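Local coordinates for protein design construct XXA_GVDQ (Synthetic construct, PDB 6NZ1) that folds into an all-helical homotrimer, as one of a set of closely related computational designs that adopt two structurally divergent folds, at residues A58-E72 and L81-L95. Numbering follows the deposited sequence.
Sequences AQIVEILRAIIEALE and LEEMKKLLKDLKRSL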
ATOM      1  N   ALA B  58       6.936  -7.714   2.771  1.00 18.11           N
ATOM      2  CA  ALA B  58       8.236  -8.313   3.023  1.00 18.29           C
ATOM      3  C   ALA B  58       8.096  -9.536   3.918  1.00 19.96           C
ATOM      4  O   ALA B  58       8.740 -10.564   3.688  1.00 21.30           O
ATOM      5  CB  ALA B  58       9.160  -7.276   3.650  1.00 17.86           C
ATOM      6  N   GLN B  59       7.259  -9.436   4.944  1.00 18.30           N
ATOM      7  CA  GLN B  59       7.045 -10.553   5.847  1.00 22.05           C
ATOM      8  C   GLN B  59       6.289 -11.666   5.160  1.00 18.51           C
ATOM      9  O   GLN B  59       6.472 -12.836   5.495  1.00 17.81           O
ATOM     10  CB  GLN B  59       6.281 -10.080   7.077  1.00 25.01           C
ATOM     11  CG  GLN B  59       6.111 -11.097   8.176  1.00 29.51           C
ATOM     12  CD  GLN B  59       7.406 -11.687   8.687  1.00 32.05           C
ATOM     13  OE1 GLN B  59       7.399 -12.742   9.303  1.00 31.34           O
ATOM     14  NE2 GLN B  59       8.514 -11.000   8.464  1.00 31.79           N
ATOM     15  N   ILE B  60       5.438 -11.327   4.202  1.00 18.96           N
ATOM     16  CA  ILE B  60       4.766 -12.366   3.448  1.00 17.79           C
ATOM     17  C   ILE B  60       5.779 -13.151   2.635  1.00 17.79           C
ATOM     18  O   ILE B  60       5.706 -14.379   2.555  1.00 18.43           O
ATOM     19  CB  ILE B  60       3.665 -11.754   2.574  1.00 17.77           C
ATOM     20  CG1 ILE B  60       2.475 -11.382   3.458  1.00 17.77           C
ATOM     21  CG2 ILE B  60       3.261 -12.716   1.519  1.00 17.76           C
ATOM     22  CD1 ILE B  60       1.340 -10.718   2.764  1.00 17.76           C
ATOM     23  N   VAL B  61       6.735 -12.461   2.017  1.00 20.18           N
ATOM     24  CA  VAL B  61       7.783 -13.146   1.272  1.00 19.64           C
ATOM     25  C   VAL B  61       8.536 -14.112   2.178  1.00 20.88           C
ATOM     26  O   VAL B  61       8.934 -15.207   1.761  1.00 23.73           O
ATOM     27  CB  VAL B  61       8.717 -12.101   0.633  1.00 17.82           C
ATOM     28  CG1 VAL B  61      10.010 -12.704   0.214  1.00 17.84           C
ATOM     29  CG2 VAL B  61       8.071 -11.482  -0.556  1.00 17.81           C
ATOM     30  N   GLU B  62       8.760 -13.727   3.425  1.00 20.03           N
ATOM     31  CA  GLU B  62       9.479 -14.618   4.321  1.00 21.33           C
ATOM     32  C   GLU B  62       8.676 -15.877   4.576  1.00 20.53           C
ATOM     33  O   GLU B  62       9.223 -16.986   4.588  1.00 20.67           O
ATOM     34  CB  GLU B  62       9.796 -13.901   5.624  1.00 21.04           C
ATOM     35  CG  GLU B  62      10.818 -12.769   5.462  1.00 23.25           C
ATOM     36  CD  GLU B  62      12.146 -13.212   4.813  1.00 23.43           C
ATOM     37  OE1 GLU B  62      12.928 -13.944   5.451  1.00 24.46           O
ATOM     38  OE2 GLU B  62      12.428 -12.811   3.671  1.00 23.14           O
ATOM     39  N   ILE B  63       7.374 -15.728   4.764  1.00 17.81           N
ATOM     40  CA  ILE B  63       6.523 -16.888   4.959  1.00 18.50           C
ATOM     41  C   ILE B  63       6.507 -17.729   3.703  1.00 17.79           C
ATOM     42  O   ILE B  63       6.490 -18.963   3.757  1.00 17.79           O
ATOM     43  CB  ILE B  63       5.108 -16.446   5.351  1.00 17.79           C
ATOM     44  CG1 ILE B  63       5.122 -15.745   6.694  1.00 17.79           C
ATOM     45  CG2 ILE B  63       4.151 -17.620   5.389  1.00 17.77           C
ATOM     46  CD1 ILE B  63       3.885 -14.855   6.888  1.00 17.78           C
ATOM     47  N   LEU B  64       6.505 -17.082   2.551  1.00 17.79           N
ATOM     48  CA  LEU B  64       6.483 -17.849   1.323  1.00 17.79           C
ATOM     49  C   LEU B  64       7.769 -18.637   1.159  1.00 17.80           C
ATOM     50  O   LEU B  64       7.748 -19.754   0.643  1.00 17.80           O
ATOM     51  CB  LEU B  64       6.275 -16.932   0.127  1.00 18.45           C
ATOM     52  CG  LEU B  64       4.960 -16.186  -0.094  1.00 17.77           C
ATOM     53  CD1 LEU B  64       5.155 -15.190  -1.260  1.00 17.77           C
ATOM     54  CD2 LEU B  64       3.798 -17.107  -0.391  1.00 18.34           C
ATOM     55  N   ARG B  65       8.900 -18.071   1.574  1.00 17.82           N
ATOM     56  CA  ARG B  65      10.153 -18.812   1.505  1.00 19.30           C
ATOM     57  C   ARG B  65      10.139 -20.013   2.439  1.00 21.61           C
ATOM     58  O   ARG B  65      10.627 -21.087   2.078  1.00 22.97           O
ATOM     59  CB  ARG B  65      11.327 -17.899   1.852  1.00 22.21           C
ATOM     60  CG  ARG B  65      12.697 -18.598   1.892  1.00 23.01           C
ATOM     61  CD  ARG B  65      13.058 -19.117   0.521  1.00 24.01           C
ATOM     62  NE  ARG B  65      14.243 -19.967   0.452  1.00 24.27           N
ATOM     63  CZ  ARG B  65      14.205 -21.291   0.428  1.00 25.41           C
ATOM     64  NH1 ARG B  65      13.036 -21.906   0.509  1.00 23.44           N
ATOM     65  NH2 ARG B  65      15.327 -21.993   0.316  1.00 22.10           N
ATOM     66  N   ALA B  66       9.614 -19.839   3.653  1.00 24.03           N
ATOM     67  CA  ALA B  66       9.548 -20.939   4.606  1.00 25.39           C
ATOM     68  C   ALA B  66       8.646 -22.042   4.086  1.00 25.12           C
ATOM     69  O   ALA B  66       8.917 -23.228   4.298  1.00 26.60           O
ATOM     70  CB  ALA B  66       9.046 -20.441   5.960  1.00 25.10           C
ATOM     71  N   ILE B  67       7.581 -21.669   3.383  1.00 17.85           N
ATOM     72  CA  ILE B  67       6.675 -22.651   2.813  1.00 17.80           C
ATOM     73  C   ILE B  67       7.379 -23.479   1.751  1.00 17.80           C
ATOM     74  O   ILE B  67       7.222 -24.705   1.685  1.00 17.81           O
ATOM     75  CB  ILE B  67       5.437 -21.956   2.237  1.00 17.78           C
ATOM     76  CG1 ILE B  67       4.509 -21.482   3.348  1.00 17.77           C
ATOM     77  CG2 ILE B  67       4.716 -22.894   1.359  1.00 18.14           C
ATOM     78  CD1 ILE B  67       3.372 -20.613   2.870  1.00 17.76           C
ATOM     79  N   ILE B  68       8.141 -22.827   0.887  1.00 19.85           N
ATOM     80  CA  ILE B  68       8.906 -23.573  -0.102  1.00 19.16           C
ATOM     81  C   ILE B  68       9.847 -24.554   0.591  1.00 21.36           C
ATOM     82  O   ILE B  68      10.012 -25.695   0.142  1.00 18.76           O
ATOM     83  CB  ILE B  68       9.658 -22.605  -1.032  1.00 23.87           C
ATOM     84  CG1 ILE B  68       8.637 -21.828  -1.879  1.00 25.15           C
ATOM     85  CG2 ILE B  68      10.638 -23.380  -1.898  1.00 25.59           C
ATOM     86  CD1 ILE B  68       9.188 -20.642  -2.648  1.00 26.09           C
ATOM     87  N   GLU B  69      10.455 -24.145   1.706  1.00 18.67           N
ATOM     88  CA  GLU B  69      11.324 -25.055   2.441  1.00 19.64           C
ATOM     89  C   GLU B  69      10.543 -26.234   3.000  1.00 22.31           C
ATOM     90  O   GLU B  69      11.034 -27.369   3.002  1.00 23.44           O
ATOM     91  CB  GLU B  69      12.042 -24.308   3.561  1.00 20.73           C
ATOM     92  CG  GLU B  69      12.713 -25.206   4.587  1.00 21.96           C
ATOM     93  CD  GLU B  69      13.881 -26.004   4.031  1.00 22.72           C
ATOM     94  OE1 GLU B  69      14.270 -25.797   2.869  1.00 23.26           O
ATOM     95  OE2 GLU B  69      14.415 -26.857   4.768  1.00 24.08           O
ATOM     96  N   ALA B  70       9.334 -25.989   3.496  1.00 19.25           N
ATOM     97  CA  ALA B  70       8.529 -27.090   4.007  1.00 19.22           C
ATOM     98  C   ALA B  70       8.304 -28.131   2.927  1.00 22.13           C
ATOM     99  O   ALA B  70       8.513 -29.330   3.142  1.00 18.35           O
ATOM    100  CB  ALA B  70       7.196 -26.566   4.533  1.00 18.54           C
ATOM    101  N   LEU B  71       7.876 -27.688   1.749  1.00 22.69           N
ATOM    102  CA  LEU B  71       7.662 -28.604   0.645  1.00 20.80           C
ATOM    103  C   LEU B  71       8.944 -29.312   0.265  1.00 23.93           C
ATOM    104  O   LEU B  71       8.917 -30.482  -0.121  1.00 23.30           O
ATOM    105  CB  LEU B  71       7.120 -27.846  -0.556  1.00 24.60           C
ATOM    106  CG  LEU B  71       5.772 -27.175  -0.316  1.00 25.44           C
ATOM    107  CD1 LEU B  71       5.320 -26.433  -1.559  1.00 25.12           C
ATOM    108  CD2 LEU B  71       4.748 -28.197   0.072  1.00 26.68           C
ATOM    109  N   GLU B  72      10.077 -28.615   0.329  1.00 22.57           N
ATOM    110  CA  GLU B  72      11.336 -29.275   0.007  1.00 25.50           C
ATOM    111  C   GLU B  72      11.753 -30.247   1.106  1.00 28.68           C
ATOM    112  O   GLU B  72      12.315 -31.310   0.814  1.00 28.60           O
ATOM    113  CB  GLU B  72      12.442 -28.245  -0.243  1.00 25.76           C
ATOM    114  CG  GLU B  72      13.755 -28.847  -0.757  1.00 24.40           C
ATOM    115  CD  GLU B  72      14.754 -27.815  -1.240  1.00 27.33           C
ATOM    116  OE1 GLU B  72      14.501 -26.601  -1.089  1.00 26.94           O
ATOM    117  OE2 GLU B  72      15.795 -28.227  -1.784  1.00 26.70           O
ATOM    118  N   LEU B  81       9.494 -27.392  -7.292  1.00 27.35           N
ATOM    119  CA  LEU B  81      10.073 -26.328  -6.494  1.00 23.87           C
ATOM    120  C   LEU B  81      10.710 -25.262  -7.361  1.00 23.98           C
ATOM    121  O   LEU B  81      10.780 -24.102  -6.955  1.00 23.36           O
ATOM    122  CB  LEU B  81      11.116 -26.894  -5.540  1.00 26.86           C
ATOM    123  CG  LEU B  81      10.602 -27.975  -4.594  1.00 30.33           C
ATOM    124  CD1 LEU B  81      11.750 -28.676  -3.859  1.00 31.24           C
ATOM    125  CD2 LEU B  81       9.582 -27.388  -3.610  1.00 31.47           C
ATOM    126  N   GLU B  82      11.181 -25.632  -8.554  1.00 26.19           N
ATOM    127  CA  GLU B  82      11.934 -24.697  -9.383  1.00 24.02           C
ATOM    128  C   GLU B  82      11.077 -23.507  -9.785  1.00 24.46           C
ATOM    129  O   GLU B  82      11.498 -22.353  -9.658  1.00 22.40           O
ATOM    130  CB  GLU B  82      12.478 -25.414 -10.620  1.00 22.89           C
ATOM    131  N   GLU B  83       9.868 -23.767 -10.283  1.00 25.31           N
ATOM    132  CA  GLU B  83       8.999 -22.679 -10.713  1.00 28.44           C
ATOM    133  C   GLU B  83       8.685 -21.729  -9.558  1.00 27.75           C
ATOM    134  O   GLU B  83       8.625 -20.509  -9.752  1.00 24.37           O
ATOM    135  CB  GLU B  83       7.714 -23.250 -11.321  1.00 33.07           C
ATOM    136  CG  GLU B  83       6.732 -22.176 -11.795  1.00 36.50           C
ATOM    137  CD  GLU B  83       5.526 -22.728 -12.514  1.00 37.72           C
ATOM    138  OE1 GLU B  83       5.310 -23.948 -12.502  1.00 38.67           O
ATOM    139  OE2 GLU B  83       4.764 -21.935 -13.084  1.00 38.88           O
ATOM    140  N   MET B  84       8.468 -22.267  -8.355  1.00 26.64           N
ATOM    141  CA  MET B  84       8.183 -21.424  -7.200  1.00 26.27           C
ATOM    142  C   MET B  84       9.399 -20.604  -6.791  1.00 23.59           C
ATOM    143  O   MET B  84       9.267 -19.460  -6.351  1.00 21.94           O
ATOM    144  CB  MET B  84       7.768 -22.316  -6.030  1.00 25.98           C
ATOM    145  CG  MET B  84       6.390 -22.962  -6.141  1.00 27.60           C
ATOM    146  SD  MET B  84       6.223 -24.083  -4.703  1.00 28.40           S
ATOM    147  CE  MET B  84       5.360 -25.442  -5.460  1.00 28.69           C
ATOM    148  N   LYS B  85      10.582 -21.218  -6.836  1.00 20.15           N
ATOM    149  CA  LYS B  85      11.796 -20.515  -6.462  1.00 20.47           C
ATOM    150  C   LYS B  85      12.086 -19.391  -7.442  1.00 18.41           C
ATOM    151  O   LYS B  85      12.551 -18.329  -7.035  1.00 19.70           O
ATOM    152  CB  LYS B  85      12.975 -21.487  -6.386  1.00 18.62           C
ATOM    153  CG  LYS B  85      12.898 -22.356  -5.149  1.00 22.24           C
ATOM    154  CD  LYS B  85      13.937 -23.462  -5.072  1.00 20.64           C
ATOM    155  CE  LYS B  85      13.798 -24.201  -3.759  1.00 22.14           C
ATOM    156  NZ  LYS B  85      14.890 -25.193  -3.547  1.00 25.79           N
ATOM    157  N   LYS B  86      11.821 -19.601  -8.732  1.00 18.89           N
ATOM    158  CA  LYS B  86      12.030 -18.532  -9.701  1.00 20.57           C
ATOM    159  C   LYS B  86      11.086 -17.365  -9.438  1.00 20.49           C
ATOM    160  O   LYS B  86      11.503 -16.205  -9.427  1.00 20.65           O
ATOM    161  CB  LYS B  86      11.839 -19.066 -11.114  1.00 19.53           C
ATOM    162  CG  LYS B  86      12.039 -18.035 -12.210  1.00 19.39           C
ATOM    163  CD  LYS B  86      11.427 -18.483 -13.531  1.00 20.60           C
ATOM    164  N   LEU B  87       9.805 -17.655  -9.226  1.00 19.11           N
ATOM    165  CA  LEU B  87       8.844 -16.591  -8.982  1.00 22.23           C
ATOM    166  C   LEU B  87       9.173 -15.811  -7.717  1.00 22.89           C
ATOM    167  O   LEU B  87       8.984 -14.595  -7.667  1.00 26.06           O
ATOM    168  CB  LEU B  87       7.441 -17.175  -8.897  1.00 21.23           C
ATOM    169  CG  LEU B  87       6.830 -17.705 -10.194  1.00 23.48           C
ATOM    170  CD1 LEU B  87       5.453 -18.334  -9.891  1.00 24.17           C
ATOM    171  CD2 LEU B  87       6.703 -16.632 -11.264  1.00 21.78           C
ATOM    172  N   LEU B  88       9.646 -16.481  -6.674  1.00 21.79           N
ATOM    173  CA  LEU B  88       9.948 -15.742  -5.457  1.00 17.72           C
ATOM    174  C   LEU B  88      11.211 -14.921  -5.614  1.00 18.59           C
ATOM    175  O   LEU B  88      11.306 -13.818  -5.067  1.00 18.00           O
ATOM    176  CB  LEU B  88      10.098 -16.688  -4.278  1.00 20.95           C
ATOM    177  CG  LEU B  88      10.229 -16.016  -2.914  1.00 19.27           C
ATOM    178  CD1 LEU B  88       8.917 -15.314  -2.602  1.00 23.54           C
ATOM    179  CD2 LEU B  88      10.571 -16.986  -1.809  1.00 21.12           C
ATOM    180  N   LYS B  89      12.212 -15.471  -6.310  1.00 18.59           N
ATOM    181  CA  LYS B  89      13.408 -14.708  -6.628  1.00 21.37           C
ATOM    182  C   LYS B  89      13.026 -13.407  -7.310  1.00 20.27           C
ATOM    183  O   LYS B  89      13.454 -12.327  -6.899  1.00 19.06           O
ATOM    184  CB  LYS B  89      14.346 -15.541  -7.512  1.00 22.48           C
ATOM    185  CG  LYS B  89      15.643 -14.861  -7.940  1.00 26.11           C
ATOM    186  CD  LYS B  89      16.290 -15.608  -9.106  1.00 25.99           C
ATOM    187  CE  LYS B  89      17.636 -15.027  -9.498  1.00 29.58           C
ATOM    188  NZ  LYS B  89      18.656 -15.124  -8.411  1.00 32.88           N
ATOM    189  N   ASP B  90      12.198 -13.498  -8.352  1.00 23.32           N
ATOM    190  CA  ASP B  90      11.796 -12.314  -9.093  1.00 24.43           C
ATOM    191  C   ASP B  90      11.067 -11.330  -8.189  1.00 25.46           C
ATOM    192  O   ASP B  90      11.335 -10.125  -8.213  1.00 26.97           O
ATOM    193  CB  ASP B  90      10.913 -12.723 -10.271  1.00 28.34           C
ATOM    194  CG  ASP B  90      11.682 -13.450 -11.380  1.00 29.91           C
ATOM    195  OD1 ASP B  90      12.911 -13.659 -11.267  1.00 30.59           O
ATOM    196  OD2 ASP B  90      11.032 -13.824 -12.381  1.00 32.09           O
ATOM    197  N   LEU B  91      10.138 -11.826  -7.380  1.00 22.39           N
ATOM    198  CA  LEU B  91       9.422 -10.945  -6.470  1.00 21.95           C
ATOM    199  C   LEU B  91      10.365 -10.269  -5.489  1.00 21.38           C
ATOM    200  O   LEU B  91      10.232  -9.075  -5.208  1.00 20.19           O
ATOM    201  CB  LEU B  91       8.368 -11.737  -5.717  1.00 19.81           C
ATOM    202  CG  LEU B  91       7.677 -11.012  -4.575  1.00 18.27           C
ATOM    203  CD1 LEU B  91       6.974  -9.813  -5.101  1.00 18.42           C
ATOM    204  CD2 LEU B  91       6.726 -11.964  -3.906  1.00 18.57           C
ATOM    205  N   LYS B  92      11.307 -11.023  -4.934  1.00 20.69           N
ATOM    206  CA  LYS B  92      12.284 -10.432  -4.036  1.00 21.29           C
ATOM    207  C   LYS B  92      13.091  -9.333  -4.722  1.00 21.30           C
ATOM    208  O   LYS B  92      13.516  -8.372  -4.071  1.00 20.21           O
ATOM    209  CB  LYS B  92      13.197 -11.526  -3.510  1.00 19.71           C
ATOM    210  CG  LYS B  92      12.640 -12.331  -2.351  1.00 21.65           C
ATOM    211  CD  LYS B  92      13.790 -13.117  -1.745  1.00 24.34           C
ATOM    212  CE  LYS B  92      13.456 -13.735  -0.430  1.00 23.81           C
ATOM    213  NZ  LYS B  92      14.679 -14.424   0.135  1.00 26.23           N
ATOM    214  N   ARG B  93      13.308  -9.450  -6.030  1.00 24.99           N
ATOM    215  CA  ARG B  93      14.020  -8.408  -6.755  1.00 30.97           C
ATOM    216  C   ARG B  93      13.154  -7.165  -6.914  1.00 29.25           C
ATOM    217  O   ARG B  93      13.593  -6.048  -6.632  1.00 30.84           O
ATOM    218  CB  ARG B  93      14.453  -8.932  -8.118  1.00 37.04           C
ATOM    219  CG  ARG B  93      15.571  -9.946  -8.056  1.00 43.10           C
ATOM    220  CD  ARG B  93      16.296 -10.024  -9.382  1.00 48.76           C
ATOM    221  NE  ARG B  93      15.493 -10.616 -10.451  1.00 52.00           N
ATOM    222  CZ  ARG B  93      14.803  -9.920 -11.349  1.00 55.19           C
ATOM    223  NH1 ARG B  93      14.119 -10.557 -12.302  1.00 55.10           N
ATOM    224  NH2 ARG B  93      14.806  -8.590 -11.302  1.00 54.81           N
ATOM    225  N   SER B  94      11.919  -7.337  -7.367  1.00 27.77           N
ATOM    226  CA  SER B  94      11.060  -6.205  -7.661  1.00 25.69           C
ATOM    227  C   SER B  94      10.213  -5.792  -6.479  1.00 22.47           C
ATOM    228  O   SER B  94       9.252  -5.037  -6.651  1.00 22.30           O
ATOM    229  CB  SER B  94      10.162  -6.531  -8.841  1.00 28.19           C
ATOM    230  OG  SER B  94       9.351  -7.643  -8.526  1.00 31.47           O
ATOM    231  N   LEU B  95      10.547  -6.247  -5.285  1.00 21.16           N
ATOM    232  CA  LEU B  95       9.756  -5.890  -4.124  1.00 18.95           C
ATOM    233  C   LEU B  95       9.962  -4.425  -3.764  1.00 20.61           C
ATOM    234  O   LEU B  95      11.091  -3.929  -3.715  1.00 20.43           O
ATOM    235  CB  LEU B  95      10.138  -6.782  -2.949  1.00 15.86           C
ATOM    236  CG  LEU B  95       9.214  -6.821  -1.735  1.00 15.36           C
ATOM    237  CD1 LEU B  95       7.904  -7.473  -2.095  1.00 15.34           C
ATOM    238  CD2 LEU B  95       9.844  -7.525  -0.566  1.00 15.36           C
TER
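An antiparallel helical hairpin joins the end of the long helix 29-73 to the last helix, 78-94, at one end of the elongated chain, where it also packs against both other subunits of the designed homotrimer; the axes of the two segments run at 164° to each other and approach to 10.8 Å. Leu88 is the central knob, set into a hole formed by Val61, Leu64, Arg65 and Ile68. Its two methyls part: CD1 meets Val61 CG1 and Leu64 CD1, while CD2 lies 3.8 Å from Arg65 CB, the two side chains crossing nearly at right angles. Val61 is split likewise, CG2 packing 3.6 Å from Leu91 CD2 and CG1, anti to the backbone N (chi1 163°), against the aliphatic chain of Lys92. Ile68 sends CD1 to Met84 CB and Leu88 CD2, and CG2 to Lys85 CE. Leu71 CD1 touches the bent thioether of Met84, which also packs on Ala70 of the third subunit. At the partly exposed margin, Glu72 lays CB and CG over Leu81 CD1; an alanine here would probably leave the Lys85 ammonium without its carboxylate mate and Leu81 CD1 with less cover. Extended Lys85 places NZ 2.9 Å from Glu72 OE1, a salt bridge met from above the carboxylate plane, 45° out of it.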